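PDB 6J18: ESX-5 secretion system protein EccC5 from Mycobacterium tuberculosis, which binds ATP and belongs to the membrane complex of the ESX-5 type VII system, which secretes EsxN and a number of PE_PGRS and PPE proteins. Local coordinates for residues A[140-144]-A[171-175]. Numbering follows the deposited sequence.
Sequences VWLVD and MMGEL
Trp-141 reaches from strand 137-143 onto helix 165-180, packing against Leu-175 and Met-171 in the third, C-terminal FtsK/SpoIIIE-type ATPase domain of EccC5, a P-loop NTPase fold. Helix 165-180 is the crossover of a beta-alpha-beta unit from strand 158-162 to strand 203-208, and it packs over strand 137-143, which lies between them in parallel; the axes of strand 140-143 and helix 171-175 run roughly antiparallel (155°) and approach to 10.2 Å. Leu-175 meets the indole over one face: its CD1 sits 3.9 Å from the centroid of the Trp-141 five-membered ring and only 13° off the ring normal, a CH-pi contact. Met-171 comes instead at the edge, in the ring plane, with its CG 3.6 Å from CE3 of Trp-141. The six-membered ring lies against the helix backbone, with Trp-141 CZ3 3.7 Å from the amide N of Leu-175, which is hydrogen-bonded to Met-171 O. At the outer end, Glu-174 lays its CB by the ring edge, while its carboxylate turns to a salt bridge with Arg-160 of strand 158-162. Gln-139 OE1 accepts a hydrogen bond from Trp-141 NE1, which helps fix the indole's rotation, and Ile-204 of strand 203-208 touches both Trp-141 and Leu-175. Met-171 is extended as far as SD and then bends (chi3 75°), which turns its methyl toward Val-143; Met-171 CE ends 3.6 Å from Val-143 CG2.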
loop_
_atom_site.group_PDB
_atom_site.type_symbol
_atom_site.label_atom_id
_atom_site.label_comp_id
_atom_site.label_asym_id
_atom_site.label_seq_id
_atom_site.Cartn_x
_atom_site.Cartn_y
_atom_site.Cartn_z
ATOM N N VAL A 140 8.053 -2.452 -7.792
ATOM C CA VAL A 140 7.660 -2.930 -6.470
ATOM C C VAL A 140 8.855 -3.336 -5.610
ATOM O O VAL A 140 9.731 -4.078 -6.052
ATOM C CB VAL A 140 6.689 -4.126 -6.574
ATOM C CG1 VAL A 140 6.452 -4.753 -5.204
ATOM C CG2 VAL A 140 5.374 -3.688 -7.201
ATOM N N TRP A 141 8.880 -2.828 -4.382
ATOM C CA TRP A 141 9.870 -3.221 -3.388
ATOM C C TRP A 141 9.148 -3.945 -2.255
ATOM O O TRP A 141 8.437 -3.326 -1.463
ATOM C CB TRP A 141 10.636 -2.002 -2.869
ATOM C CG TRP A 141 11.382 -1.263 -3.947
ATOM C CD1 TRP A 141 10.841 -0.614 -5.020
ATOM C CD2 TRP A 141 12.800 -1.089 -4.049
ATOM N NE1 TRP A 141 11.835 -0.055 -5.787
ATOM C CE2 TRP A 141 13.049 -0.332 -5.212
ATOM C CE3 TRP A 141 13.888 -1.502 -3.272
ATOM C CZ2 TRP A 141 14.333 0.023 -5.617
ATOM C CZ3 TRP A 141 15.165 -1.150 -3.675
ATOM C CH2 TRP A 141 15.377 -0.397 -4.837
ATOM N N LEU A 142 9.330 -5.260 -2.189
ATOM C CA LEU A 142 8.467 -6.106 -1.369
ATOM C C LEU A 142 9.140 -6.646 -0.106
ATOM O O LEU A 142 10.154 -7.337 -0.178
ATOM C CB LEU A 142 7.952 -7.274 -2.216
ATOM C CG LEU A 142 7.001 -8.287 -1.577
ATOM C CD1 LEU A 142 5.674 -7.636 -1.223
ATOM C CD2 LEU A 142 6.790 -9.474 -2.508
ATOM N N VAL A 143 8.567 -6.326 1.050
ATOM C CA VAL A 143 8.960 -6.971 2.297
ATOM C C VAL A 143 7.947 -8.064 2.615
ATOM O O VAL A 143 6.802 -7.776 2.960
ATOM C CB VAL A 143 9.038 -5.981 3.474
ATOM C CG1 VAL A 143 9.516 -6.693 4.730
ATOM C CG2 VAL A 143 9.961 -4.826 3.137
ATOM N N ASP A 144 8.370 -9.318 2.493
ATOM C CA ASP A 144 7.454 -10.446 2.621
ATOM C C ASP A 144 8.095 -11.634 3.343
ATOM O O ASP A 144 8.487 -12.612 2.707
ATOM C CB ASP A 144 6.966 -10.871 1.234
ATOM C CG ASP A 144 5.880 -11.924 1.290
ATOM O OD1 ASP A 144 5.246 -12.079 2.356
ATOM O OD2 ASP A 144 5.658 -12.595 0.262
ATOM N N MET A 171 17.909 -3.738 1.447
ATOM C CA MET A 171 16.967 -3.267 0.437
ATOM C C MET A 171 16.516 -1.836 0.714
ATOM O O MET A 171 16.387 -1.028 -0.206
ATOM C CB MET A 171 15.749 -4.190 0.366
ATOM C CG MET A 171 14.779 -3.839 -0.750
ATOM S SD MET A 171 13.294 -4.863 -0.756
ATOM C CE MET A 171 12.406 -4.156 0.625
ATOM N N MET A 172 16.278 -1.528 1.984
ATOM C CA MET A 172 15.812 -0.202 2.369
ATOM C C MET A 172 16.898 0.847 2.144
ATOM O O MET A 172 16.600 2.018 1.906
ATOM C CB MET A 172 15.357 -0.192 3.829
ATOM C CG MET A 172 14.101 -1.012 4.090
ATOM S SD MET A 172 12.746 -0.599 2.974
ATOM C CE MET A 172 12.515 1.123 3.376
ATOM N N GLY A 173 18.155 0.423 2.218
ATOM C CA GLY A 173 19.271 1.308 1.938
ATOM C C GLY A 173 19.319 1.676 0.468
ATOM O O GLY A 173 19.585 2.824 0.111
ATOM N N GLU A 174 19.055 0.692 -0.387
ATOM C CA GLU A 174 19.026 0.911 -1.828
ATOM C C GLU A 174 17.843 1.790 -2.217
ATOM O O GLU A 174 17.964 2.666 -3.073
ATOM C CB GLU A 174 18.956 -0.422 -2.573
ATOM C CG GLU A 174 20.152 -1.329 -2.339
ATOM C CD GLU A 174 19.919 -2.739 -2.845
ATOM O OE1 GLU A 174 18.818 -3.007 -3.374
ATOM O OE2 GLU A 174 20.834 -3.579 -2.716
ATOM N N LEU A 175 16.701 1.545 -1.581
ATOM C CA LEU A 175 15.491 2.311 -1.853
ATOM C C LEU A 175 15.653 3.773 -1.458
ATOM O O LEU A 175 15.255 4.670 -2.200
ATOM C CB LEU A 175 14.295 1.701 -1.117
ATOM C CG LEU A 175 12.979 2.464 -1.278
ATOM C CD1 LEU A 175 12.596 2.563 -2.747
ATOM C CD2 LEU A 175 11.871 1.807 -0.469
#